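Side-chain contacts in alpha-fucosidase (Bifidobacterium bifidum, PDB 2EAB), which probably releases alpha-1,2-linked L-fucose by hydrolysis, the chain being the catalytic domain of a longer, calcium-binding family 95 glycoside hydrolase: residues 52-57 and 189-194; 160-165 and 379-384; 324-329 and 386-391; 331-336 and 437-442. All coordinates share one frame; numbering follows the deposited sequence.

Contact 1. Residues 52-57 and 189-194; sequences LPFGNG and NVMVAR
N56 OD1 accepts the backbone N-H groups of both K58 and I59, as in an Asx turn, where the chain bends just after strand 52-55. The other end of the same amide faces the 189-194 segment: N56 ND2 lies 3.4 Å from N189 OD1, with the two amide planes close to parallel, while its clear hydrogen bond goes to S185 O. Both ends of this buried side chain are thus held, and its rotation is fixed. N189 and V190 together face S185 in a G1 beta bulge at the entry to strand 190-197, N189 lying just before it.

The apolar half of the contact is a Met-aromatic pair. M191 reaches across the F54 side chain at about a right angle; its CG lies at the ring edge, in plane, and SD stands 5.0 Å from the ring centroid, 73° off the normal. The M191 chain runs straight as far as SD and then bends (chi3 -68°), bringing CE to 3.7 Å from F54 CE1.

The contact spans the two antiparallel sheets of the N-terminal beta-sandwich. Strand 52-55 forms one margin of its sheet, whereas 190-197 runs inside the other, between 176-185 and 273-282. Y182 also packs on F54, I278 and I59 on M191, and helix 365-386 covers P53 and F54 with Y378, Y381 and L382.

Contact 2. Residues 160-165 and 379-384; sequences LNLSKG and GRYLTI
L162 and Y381 bring their backbones to 6.2 Å, CA to CA, where the chain leaving strand 156-161 bends past the flank of helix 365-386. The bend is built by N161: its backbone O receives a weak bond from G165 N, and its OD1 accepts K164 N at 3.1 Å, the donor standing well above the carbonyl plane, as well as a weaker bond from S163 N. This Asx motif curls residues 162-165 into a compact turn, bringing the end of the L162 side chain, CD2, against the helix.

Y381 alone carries the helical side. Its ring leaves the helix with CG anti to the backbone N (chi1 172°) and packs against three residues of the other segment, which meet one face and one edge. L162 CD2 covers that face in a CH-pi contact, 3.8 Å from the ring centroid and only 17° off the normal, and lies nearest to CG at 3.6 Å.

Through Y381 the N-terminal beta-sandwich, which supplies the turn, meets the helical catalytic domain, probably an (alpha/alpha)6 barrel as in other family 95 enzymes. G165, at positive phi, places its CA at the ring edge, 4.0 Å from Y381 CE1. L160 approaches obliquely from the opposite direction and sets both methyls beside the hydroxyl end, on the same side of the ring plane as L162 CD2: its CD2 is 3.8 Å from Y381 CE2, and its CD1 is 3.4 Å from Y381 OH. That buried hydroxyl is satisfied by P53 O, the carbonyl of a strand in the second sheet of the sandwich.

Contact 3. Residues 324-329 and 386-391; sequences IDDHSA and SSRENS. With CA (calcium ion), chain C.
The carboxylate of D326 and the guanidinium of R388 meet edge to edge, their planes only 16° apart. R388 presents NH1 and NH2 end-on, and each nitrogen takes its own oxygen: NH2 donates to D326 OD1 at 2.9 Å (172°) and NH1 to D326 OD2 at 2.8 Å (168°). Both oxygens are used on the syn side and lie in the guanidinium plane, so the ion pair is two-pronged and almost flat, which restrains the rotation of both groups.

The two side chains approach from opposite directions. D326 leaves its helix with CG anti to the backbone N, whereas the R388 chain folds at chi2 and chi3 before its end turns to the acid.

Behind R388, residues 388-391 form a type I turn closed by S391 N to R388 O at 2.9 Å. S391 OG adds a second bond, accepting R388 N at 2.9 Å while itself bonding to G57 O. S386, the last residue of helix 365-386, binds the calcium ion through its O at 2.7 Å; L393 O and E77 OE2, the latter from the N-terminal domain, also bind it, and G57 belongs to the same site.

The salt bridge thus ties helix 316-331 to the loop after helix 365-386, whose end binds the calcium. P187 and N186, in the turn between strands 176-185 and 190-197, pack on D326 and R388, and P443 of helix 442-450 lies against S387 and S391.

Contact 4. Residues 331-336 and 437-442; sequences YDRVKI and MGELAE
R333 and E439 form a two-pronged salt bridge between a type I turn, Y331 to V334, and a short 3-10 segment, 438-441. The turn links helix 316-331 to strand 335-337, an outer strand of the sheet otherwise built by the C-terminal beta domain; the 3-10 segment leads into helix 442-450.

The better of the two bonds is R333 NH1 to E439 OE1, 2.9 Å long and practically straight at 178°. It reaches the oxygen on its syn side and lies in the guanidinium plane. R333 NH2 is closer to E439 OE2, at 2.7 Å, yet this bond is bent and weak, consistent with the 46° between the carboxylate and guanidinium planes. An extended R333 chain spans the distance, and E439 comes to meet it with a bend at chi2 (-96°).

All three nitrogens of the arginine have partners: NH1 also donates to N436 O, and NE makes a weak bond to A329 O at the end of helix 316-331. Both E439 oxygens are taken by R333. K335, the first residue of the strand, reaches back to the turn, its NZ pairing with D332 OD1 at 2.9 Å from above the carboxylate plane. Backbone acceptors are used as well: M437 O takes L440 N at 2.8 Å, L440 O is bonded by S387 OG, and Y331 O by R380 NH1 from helix 365-386. M437 turns its thioether away from the arginine toward T383, but its CA still touches the guanidinium, 4.0 Å from R333 NH1.

From the N terminus, contact 1 closes a loop inside the beta-sandwich, from 52-57 to 189-194. Before it closes, 160-165 opens contact 2, which ends on helix 365-386, so the first two contacts cross and the sandwich is tied to the helical domain. Contacts 3 and 4 open within the span of contact 2 and close beyond it; each crosses contact 2, and they cross each other. Contact 3 joins helix 316-331 to the loop after helix 365-386, and contact 4 joins the turn before strand 335-337 to the 3-10 segment before helix 442-450. Contact 1 precedes both in series, yet meets contact 3 beside the calcium ion; contacts 1 and 4 do not touch.

Contact 1. Residues 52-57 and 189-194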
loop_
_atom_site.group_PDB
_atom_site.type_symbol
_atom_site.label_atom_id
_atom_site.label_comp_id
_atom_site.label_asym_id
_atom_site.label_seq_id
_atom_site.Cartn_x
_atom_site.Cartn_y
_atom_site.Cartn_z
ATOM N N LEU A 52 -12.089 7.212 13.899
ATOM C CA LEU A 52 -10.781 7.799 13.631
ATOM C C LEU A 52 -9.660 6.855 14.042
ATOM O O LEU A 52 -9.582 6.448 15.199
ATOM C CB LEU A 52 -10.653 9.168 14.310
ATOM C CG LEU A 52 -11.583 10.248 13.745
ATOM C CD1 LEU A 52 -11.594 11.495 14.622
ATOM C CD2 LEU A 52 -11.195 10.595 12.307
ATOM N N PRO A 53 -8.809 6.469 13.071
ATOM C CA PRO A 53 -7.790 5.454 13.284
ATOM C C PRO A 53 -6.469 5.962 13.847
ATOM O O PRO A 53 -6.029 7.077 13.545
ATOM C CB PRO A 53 -7.562 4.910 11.874
ATOM C CG PRO A 53 -7.752 6.098 11.002
ATOM C CD PRO A 53 -8.823 6.932 11.670
ATOM N N PHE A 54 -5.834 5.113 14.640
ATOM C CA PHE A 54 -4.466 5.330 15.079
ATOM C C PHE A 54 -3.831 3.962 15.300
ATOM O O PHE A 54 -4.530 2.964 15.494
ATOM C CB PHE A 54 -4.419 6.191 16.354
ATOM C CG PHE A 54 -4.982 5.509 17.563
ATOM C CD1 PHE A 54 -4.135 4.865 18.453
ATOM C CD2 PHE A 54 -6.353 5.495 17.812
ATOM C CE1 PHE A 54 -4.639 4.216 19.571
ATOM C CE2 PHE A 54 -6.865 4.842 18.931
ATOM C CZ PHE A 54 -6.005 4.205 19.811
ATOM N N GLY A 55 -2.507 3.910 15.269
ATOM C CA GLY A 55 -1.819 2.646 15.462
ATOM C C GLY A 55 -0.327 2.819 15.596
ATOM O O GLY A 55 0.206 3.920 15.393
ATOM N N ASN A 56 0.347 1.727 15.949
ATOM C CA ASN A 56 1.804 1.709 16.032
ATOM C C ASN A 56 2.430 0.730 15.036
ATOM O O ASN A 56 3.566 0.294 15.214
ATOM C CB ASN A 56 2.271 1.407 17.466
ATOM C CG ASN A 56 1.974 -0.020 17.902
ATOM O OD1 ASN A 56 1.398 -0.809 17.156
ATOM N ND2 ASN A 56 2.378 -0.358 19.121
ATOM N N GLY A 57 1.677 0.395 13.991
ATOM C CA GLY A 57 2.096 -0.597 13.000
ATOM C C GLY A 57 1.713 -2.019 13.368
ATOM O O GLY A 57 1.799 -2.923 12.525
ATOM N N ASN A 189 5.614 0.168 22.417
ATOM C CA ASN A 189 4.780 -0.945 21.964
ATOM C C ASN A 189 3.467 -1.087 22.733
ATOM O O ASN A 189 3.075 -2.188 23.135
ATOM C CB ASN A 189 5.572 -2.253 22.000
ATOM C CG ASN A 189 4.924 -3.330 21.173
ATOM O OD1 ASN A 189 4.236 -3.032 20.198
ATOM N ND2 ASN A 189 5.127 -4.581 21.556
ATOM N N VAL A 190 2.787 0.035 22.930
ATOM C CA VAL A 190 1.669 0.077 23.856
ATOM C C VAL A 190 0.654 1.128 23.434
ATOM O O VAL A 190 1.017 2.172 22.888
ATOM C CB VAL A 190 2.166 0.318 25.320
ATOM C CG1 VAL A 190 2.744 1.731 25.495
ATOM C CG2 VAL A 190 1.067 0.042 26.342
ATOM N N MET A 191 -0.617 0.828 23.669
ATOM C CA MET A 191 -1.696 1.775 23.449
ATOM C C MET A 191 -1.999 2.476 24.770
ATOM O O MET A 191 -2.032 1.844 25.827
ATOM C CB MET A 191 -2.933 1.049 22.913
ATOM C CG MET A 191 -4.149 1.932 22.684
ATOM S SD MET A 191 -5.537 1.027 21.975
ATOM C CE MET A 191 -4.917 0.632 20.339
ATOM N N VAL A 192 -2.209 3.784 24.693
ATOM C CA VAL A 192 -2.458 4.604 25.871
ATOM C C VAL A 192 -3.801 5.300 25.716
ATOM O O VAL A 192 -4.101 5.853 24.659
ATOM C CB VAL A 192 -1.320 5.644 26.073
ATOM C CG1 VAL A 192 -1.653 6.625 27.194
ATOM C CG2 VAL A 192 0.006 4.945 26.358
ATOM N N ALA A 193 -4.615 5.233 26.768
ATOM C CA ALA A 193 -5.813 6.052 26.881
ATOM C C ALA A 193 -5.697 6.901 28.140
ATOM O O ALA A 193 -5.637 6.370 29.254
ATOM C CB ALA A 193 -7.061 5.192 26.922
ATOM N N ARG A 194 -5.636 8.214 27.947
ATOM C CA ARG A 194 -5.547 9.172 29.040
ATOM C C ARG A 194 -6.919 9.801 29.222
ATOM O O ARG A 194 -7.440 10.434 28.307
ATOM C CB ARG A 194 -4.490 10.235 28.721
ATOM C CG ARG A 194 -4.357 11.354 29.749
ATOM C CD ARG A 194 -3.732 10.860 31.038
ATOM N NE ARG A 194 -3.665 11.919 32.043
ATOM C CZ ARG A 194 -3.370 11.722 33.325
ATOM N NH1 ARG A 194 -3.117 10.501 33.778
ATOM N NH2 ARG A 194 -3.338 12.752 34.162
#

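Contact 2. Residues 160-165 and 379-384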
loop_
_atom_site.group_PDB
_atom_site.type_symbol
_atom_site.label_atom_id
_atom_site.label_comp_id
_atom_site.label_asym_id
_atom_site.label_seq_id
_atom_site.Cartn_x
_atom_site.Cartn_y
_atom_site.Cartn_z
ATOM N N LEU A 160 -8.591 13.936 15.296
ATOM C CA LEU A 160 -7.408 13.134 15.073
ATOM C C LEU A 160 -6.299 14.095 14.696
ATOM O O LEU A 160 -6.373 14.770 13.671
ATOM C CB LEU A 160 -7.638 12.103 13.967
ATOM C CG LEU A 160 -6.513 11.091 13.723
ATOM C CD1 LEU A 160 -6.291 10.198 14.938
ATOM C CD2 LEU A 160 -6.813 10.247 12.494
ATOM N N ASN A 161 -5.299 14.171 15.564
ATOM C CA ASN A 161 -4.152 15.026 15.339
ATOM C C ASN A 161 -3.111 14.233 14.562
ATOM O O ASN A 161 -2.384 13.417 15.133
ATOM C CB ASN A 161 -3.587 15.521 16.674
ATOM C CG ASN A 161 -2.514 16.573 16.500
ATOM O OD1 ASN A 161 -1.810 16.607 15.490
ATOM N ND2 ASN A 161 -2.378 17.441 17.498
ATOM N N LEU A 162 -3.055 14.478 13.256
ATOM C CA LEU A 162 -2.150 13.742 12.379
ATOM C C LEU A 162 -0.696 14.066 12.685
ATOM O O LEU A 162 0.186 13.239 12.473
ATOM C CB LEU A 162 -2.440 14.040 10.903
ATOM C CG LEU A 162 -3.854 13.845 10.357
ATOM C CD1 LEU A 162 -3.852 14.106 8.858
ATOM C CD2 LEU A 162 -4.390 12.449 10.658
ATOM N N SER A 163 -0.454 15.278 13.183
ATOM C CA SER A 163 0.903 15.745 13.469
ATOM C C SER A 163 1.515 15.085 14.699
ATOM O O SER A 163 2.718 14.811 14.736
ATOM C CB SER A 163 0.914 17.264 13.643
ATOM O OG SER A 163 0.389 17.906 12.496
ATOM N N LYS A 164 0.680 14.840 15.706
ATOM C CA LYS A 164 1.127 14.247 16.962
ATOM C C LYS A 164 0.774 12.762 17.082
ATOM O O LYS A 164 1.193 12.096 18.024
ATOM C CB LYS A 164 0.578 15.039 18.155
ATOM C CG LYS A 164 1.273 16.384 18.355
ATOM C CD LYS A 164 0.748 17.146 19.566
ATOM C CE LYS A 164 1.637 18.347 19.895
ATOM N NZ LYS A 164 1.790 19.303 18.754
ATOM N N GLY A 165 0.009 12.249 16.122
ATOM C CA GLY A 165 -0.372 10.840 16.111
ATOM C C GLY A 165 -1.229 10.431 17.292
ATOM O O GLY A 165 -0.957 9.425 17.947
ATOM N N GLY A 379 -2.693 9.898 3.937
ATOM C CA GLY A 379 -2.045 8.727 3.358
ATOM C C GLY A 379 -0.697 8.470 3.998
ATOM O O GLY A 379 -0.299 7.322 4.182
ATOM N N ARG A 380 0.014 9.543 4.329
ATOM C CA ARG A 380 1.274 9.413 5.044
ATOM C C ARG A 380 1.013 8.942 6.473
ATOM O O ARG A 380 1.623 7.982 6.934
ATOM C CB ARG A 380 2.057 10.728 5.017
ATOM C CG ARG A 380 2.471 11.152 3.609
ATOM C CD ARG A 380 3.436 12.326 3.594
ATOM N NE ARG A 380 4.761 11.963 4.086
ATOM C CZ ARG A 380 5.217 12.245 5.304
ATOM N NH1 ARG A 380 4.462 12.899 6.182
ATOM N NH2 ARG A 380 6.442 11.882 5.640
ATOM N N TYR A 381 0.087 9.612 7.156
ATOM C CA TYR A 381 -0.320 9.236 8.506
ATOM C C TYR A 381 -0.677 7.748 8.606
ATOM O O TYR A 381 -0.233 7.054 9.522
ATOM C CB TYR A 381 -1.505 10.105 8.955
ATOM C CG TYR A 381 -2.095 9.646 10.261
ATOM C CD1 TYR A 381 -1.561 10.069 11.471
ATOM C CD2 TYR A 381 -3.166 8.752 10.286
ATOM C CE1 TYR A 381 -2.089 9.628 12.677
ATOM C CE2 TYR A 381 -3.698 8.302 11.483
ATOM C CZ TYR A 381 -3.155 8.744 12.673
ATOM O OH TYR A 381 -3.678 8.295 13.859
ATOM N N LEU A 382 -1.476 7.271 7.653
ATOM C CA LEU A 382 -1.985 5.902 7.683
ATOM C C LEU A 382 -0.879 4.882 7.458
ATOM O O LEU A 382 -0.984 3.748 7.935
ATOM C CB LEU A 382 -3.122 5.706 6.678
ATOM C CG LEU A 382 -4.433 6.427 7.014
ATOM C CD1 LEU A 382 -5.363 6.369 5.816
ATOM C CD2 LEU A 382 -5.110 5.844 8.266
ATOM N N THR A 383 0.177 5.285 6.746
ATOM C CA THR A 383 1.358 4.437 6.603
ATOM C C THR A 383 2.044 4.267 7.960
ATOM O O THR A 383 2.365 3.151 8.369
ATOM C CB THR A 383 2.372 5.009 5.585
ATOM O OG1 THR A 383 1.729 5.258 4.331
ATOM C CG2 THR A 383 3.510 4.029 5.357
ATOM N N ILE A 384 2.265 5.382 8.656
ATOM C CA ILE A 384 2.867 5.342 9.988
ATOM C C ILE A 384 2.045 4.468 10.944
ATOM O O ILE A 384 2.603 3.692 11.713
ATOM C CB ILE A 384 3.051 6.767 10.572
ATOM C CG1 ILE A 384 3.883 7.637 9.619
ATOM C CG2 ILE A 384 3.685 6.706 11.965
ATOM C CD1 ILE A 384 3.858 9.119 9.959
#

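Contact 3. Residues 324-329 and 386-391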
loop_
_atom_site.group_PDB
_atom_site.type_symbol
_atom_site.label_atom_id
_atom_site.label_comp_id
_atom_site.label_asym_id
_atom_site.label_seq_id
_atom_site.Cartn_x
_atom_site.Cartn_y
_atom_site.Cartn_z
ATOM N N ILE A 324 5.319 10.888 20.610
ATOM C CA ILE A 324 5.168 12.041 19.728
ATOM C C ILE A 324 6.471 12.323 18.980
ATOM O O ILE A 324 6.442 12.619 17.783
ATOM C CB ILE A 324 4.624 13.282 20.481
ATOM C CG1 ILE A 324 3.175 13.028 20.922
ATOM C CG2 ILE A 324 4.714 14.536 19.608
ATOM C CD1 ILE A 324 2.581 14.105 21.812
ATOM N N ASP A 325 7.605 12.197 19.668
ATOM C CA ASP A 325 8.917 12.346 19.025
ATOM C C ASP A 325 9.076 11.366 17.856
ATOM O O ASP A 325 9.504 11.752 16.767
ATOM C CB ASP A 325 10.056 12.136 20.031
ATOM C CG ASP A 325 10.199 13.283 21.030
ATOM O OD1 ASP A 325 9.542 14.331 20.870
ATOM O OD2 ASP A 325 10.990 13.127 21.985
ATOM N N ASP A 326 8.715 10.107 18.096
ATOM C CA ASP A 326 8.823 9.037 17.107
ATOM C C ASP A 326 7.892 9.263 15.910
ATOM O O ASP A 326 8.320 9.177 14.753
ATOM C CB ASP A 326 8.509 7.706 17.789
ATOM C CG ASP A 326 8.347 6.564 16.811
ATOM O OD1 ASP A 326 9.367 6.087 16.273
ATOM O OD2 ASP A 326 7.191 6.137 16.596
ATOM N N HIS A 327 6.626 9.553 16.196
ATOM C CA HIS A 327 5.630 9.769 15.160
ATOM C C HIS A 327 5.966 10.994 14.321
ATOM O O HIS A 327 5.973 10.935 13.084
ATOM C CB HIS A 327 4.243 9.943 15.773
ATOM C CG HIS A 327 3.176 10.171 14.754
ATOM N ND1 HIS A 327 2.810 11.426 14.317
ATOM C CD2 HIS A 327 2.424 9.293 14.052
ATOM C CE1 HIS A 327 1.869 11.308 13.397
ATOM N NE2 HIS A 327 1.615 10.024 13.220
ATOM N N SER A 328 6.236 12.109 14.998
ATOM C CA SER A 328 6.494 13.370 14.303
ATOM C C SER A 328 7.797 13.358 13.503
ATOM O O SER A 328 7.899 14.049 12.491
ATOM C CB SER A 328 6.445 14.565 15.264
ATOM O OG SER A 328 7.512 14.530 16.191
ATOM N N ALA A 329 8.779 12.573 13.942
ATOM C CA ALA A 329 10.036 12.441 13.203
ATOM C C ALA A 329 9.782 11.994 11.766
ATOM O O ALA A 329 10.450 12.466 10.839
ATOM C CB ALA A 329 10.978 11.480 13.900
ATOM N N SER A 386 0.001 1.925 10.226
ATOM C CA SER A 386 -0.212 0.527 9.810
ATOM C C SER A 386 1.033 -0.261 9.395
ATOM O O SER A 386 0.976 -1.487 9.299
ATOM C CB SER A 386 -1.238 0.455 8.674
ATOM O OG SER A 386 -0.729 1.015 7.478
ATOM N N SER A 387 2.136 0.438 9.142
ATOM C CA SER A 387 3.313 -0.189 8.554
ATOM C C SER A 387 4.585 0.430 9.122
ATOM O O SER A 387 5.090 1.428 8.603
ATOM C CB SER A 387 3.263 -0.036 7.028
ATOM O OG SER A 387 4.338 -0.709 6.395
ATOM N N ARG A 388 5.100 -0.148 10.201
ATOM C CA ARG A 388 6.342 0.350 10.786
ATOM C C ARG A 388 7.487 -0.616 10.513
ATOM O O ARG A 388 7.261 -1.762 10.120
ATOM C CB ARG A 388 6.176 0.618 12.286
ATOM C CG ARG A 388 5.249 1.789 12.606
ATOM C CD ARG A 388 5.761 3.108 12.023
ATOM N NE ARG A 388 7.090 3.477 12.522
ATOM C CZ ARG A 388 7.318 4.211 13.610
ATOM N NH1 ARG A 388 6.312 4.686 14.336
ATOM N NH2 ARG A 388 8.570 4.477 13.966
ATOM N N GLU A 389 8.718 -0.150 10.723
ATOM C CA GLU A 389 9.912 -0.973 10.486
ATOM C C GLU A 389 9.834 -2.304 11.206
ATOM O O GLU A 389 10.322 -3.314 10.698
ATOM C CB GLU A 389 11.182 -0.250 10.941
ATOM C CG GLU A 389 11.489 1.006 10.174
ATOM C CD GLU A 389 12.466 1.909 10.901
ATOM O OE1 GLU A 389 13.651 1.526 11.022
ATOM O OE2 GLU A 389 12.045 3.008 11.342
ATOM N N ASN A 390 9.221 -2.303 12.386
ATOM C CA ASN A 390 9.121 -3.516 13.182
ATOM C C ASN A 390 7.747 -4.193 13.153
ATOM O O ASN A 390 7.482 -5.086 13.955
ATOM C CB ASN A 390 9.584 -3.260 14.620
ATOM C CG ASN A 390 8.657 -2.330 15.384
ATOM O OD1 ASN A 390 7.670 -1.818 14.849
ATOM N ND2 ASN A 390 8.978 -2.107 16.650
ATOM N N SER A 391 6.884 -3.791 12.222
ATOM C CA SER A 391 5.645 -4.530 11.979
ATOM C C SER A 391 5.975 -5.934 11.521
ATOM O O SER A 391 6.939 -6.148 10.773
ATOM C CB SER A 391 4.806 -3.862 10.890
ATOM O OG SER A 391 4.263 -2.634 11.329
HETATM CA CA CA C . 1.055 -4.076 9.941
#

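Contact 4. Residues 331-336 and 437-442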
loop_
_atom_site.group_PDB
_atom_site.type_symbol
_atom_site.label_atom_id
_atom_site.label_comp_id
_atom_site.label_asym_id
_atom_site.label_seq_id
_atom_site.Cartn_x
_atom_site.Cartn_y
_atom_site.Cartn_z
ATOM N N TYR A 331 6.386 11.941 10.363
ATOM C CA TYR A 331 5.293 12.729 9.809
ATOM C C TYR A 331 5.754 14.096 9.308
ATOM O O TYR A 331 5.317 14.551 8.258
ATOM C CB TYR A 331 4.154 12.884 10.823
ATOM C CG TYR A 331 2.960 13.612 10.253
ATOM C CD1 TYR A 331 1.972 12.927 9.538
ATOM C CD2 TYR A 331 2.831 14.993 10.401
ATOM C CE1 TYR A 331 0.888 13.596 8.997
ATOM C CE2 TYR A 331 1.748 15.672 9.867
ATOM C CZ TYR A 331 0.775 14.969 9.168
ATOM O OH TYR A 331 -0.307 15.620 8.624
ATOM N N ASP A 332 6.633 14.749 10.066
ATOM C CA ASP A 332 7.026 16.116 9.732
ATOM C C ASP A 332 8.091 16.229 8.634
ATOM O O ASP A 332 8.517 17.337 8.303
ATOM C CB ASP A 332 7.419 16.898 10.995
ATOM C CG ASP A 332 6.213 17.280 11.847
ATOM O OD1 ASP A 332 5.102 17.435 11.292
ATOM O OD2 ASP A 332 6.386 17.444 13.076
ATOM N N ARG A 333 8.492 15.102 8.043
ATOM C CA ARG A 333 9.483 15.119 6.959
ATOM C C ARG A 333 8.978 15.841 5.715
ATOM O O ARG A 333 9.770 16.418 4.969
ATOM C CB ARG A 333 9.893 13.700 6.576
ATOM C CG ARG A 333 10.705 12.982 7.625
ATOM C CD ARG A 333 10.886 11.542 7.227
ATOM N NE ARG A 333 11.637 10.782 8.218
ATOM C CZ ARG A 333 11.906 9.485 8.113
ATOM N NH1 ARG A 333 11.491 8.795 7.058
ATOM N NH2 ARG A 333 12.597 8.872 9.065
ATOM N N VAL A 334 7.667 15.794 5.496
ATOM C CA VAL A 334 7.049 16.397 4.329
ATOM C C VAL A 334 6.131 17.528 4.769
ATOM O O VAL A 334 5.331 17.371 5.691
ATOM C CB VAL A 334 6.251 15.350 3.497
ATOM C CG1 VAL A 334 5.457 16.020 2.377
ATOM C CG2 VAL A 334 7.190 14.303 2.918
ATOM N N LYS A 335 6.259 18.670 4.102
ATOM C CA LYS A 335 5.337 19.782 4.290
ATOM C C LYS A 335 4.813 20.205 2.932
ATOM O O LYS A 335 5.542 20.162 1.939
ATOM C CB LYS A 335 6.031 20.956 4.983
ATOM C CG LYS A 335 6.538 20.645 6.386
ATOM C CD LYS A 335 5.374 20.466 7.355
ATOM C CE LYS A 335 5.803 19.789 8.639
ATOM N NZ LYS A 335 4.673 19.748 9.612
ATOM N N ILE A 336 3.549 20.603 2.885
ATOM C CA ILE A 336 2.935 21.023 1.637
ATOM C C ILE A 336 2.008 22.209 1.890
ATOM O O ILE A 336 1.160 22.169 2.790
ATOM C CB ILE A 336 2.214 19.846 0.906
ATOM C CG1 ILE A 336 1.693 20.297 -0.464
ATOM C CG2 ILE A 336 1.109 19.223 1.781
ATOM C CD1 ILE A 336 1.267 19.161 -1.377
ATOM N N MET A 437 9.068 8.039 3.565
ATOM C CA MET A 437 8.770 7.064 4.614
ATOM C C MET A 437 9.421 5.728 4.272
ATOM O O MET A 437 8.867 4.666 4.576
ATOM C CB MET A 437 7.255 6.879 4.762
ATOM C CG MET A 437 6.501 8.161 5.073
ATOM S SD MET A 437 4.729 7.932 5.247
ATOM C CE MET A 437 4.281 7.452 3.571
ATOM N N GLY A 438 10.606 5.775 3.662
ATOM C CA GLY A 438 11.225 4.583 3.075
ATOM C C GLY A 438 11.410 3.421 4.037
ATOM O O GLY A 438 11.243 2.258 3.656
ATOM N N GLU A 439 11.751 3.722 5.288
ATOM C CA GLU A 439 11.959 2.662 6.273
ATOM C C GLU A 439 10.686 1.854 6.529
ATOM O O GLU A 439 10.746 0.703 6.967
ATOM C CB GLU A 439 12.509 3.231 7.584
ATOM C CG GLU A 439 11.549 4.123 8.341
ATOM C CD GLU A 439 11.740 5.599 8.071
ATOM O OE1 GLU A 439 12.045 5.986 6.920
ATOM O OE2 GLU A 439 11.584 6.381 9.036
ATOM N N LEU A 440 9.537 2.460 6.241
ATOM C CA LEU A 440 8.253 1.827 6.507
ATOM C C LEU A 440 7.892 0.775 5.456
ATOM O O LEU A 440 6.893 0.070 5.600
ATOM C CB LEU A 440 7.150 2.875 6.667
ATOM C CG LEU A 440 7.406 3.979 7.701
ATOM C CD1 LEU A 440 6.130 4.742 7.993
ATOM C CD2 LEU A 440 7.997 3.442 8.993
ATOM N N ALA A 441 8.716 0.647 4.416
ATOM C CA ALA A 441 8.572 -0.436 3.446
ATOM C C ALA A 441 9.131 -1.758 3.962
ATOM O O ALA A 441 8.889 -2.806 3.360
ATOM C CB ALA A 441 9.252 -0.068 2.142
ATOM N N GLU A 442 9.881 -1.723 5.062
ATOM C CA GLU A 442 10.536 -2.933 5.566
ATOM C C GLU A 442 9.602 -4.150 5.689
ATOM O O GLU A 442 9.960 -5.233 5.228
ATOM C CB GLU A 442 11.275 -2.665 6.885
ATOM C CG GLU A 442 11.940 -3.898 7.522
ATOM C CD GLU A 442 12.915 -4.631 6.602
ATOM O OE1 GLU A 442 13.569 -3.981 5.753
ATOM O OE2 GLU A 442 13.038 -5.867 6.748
#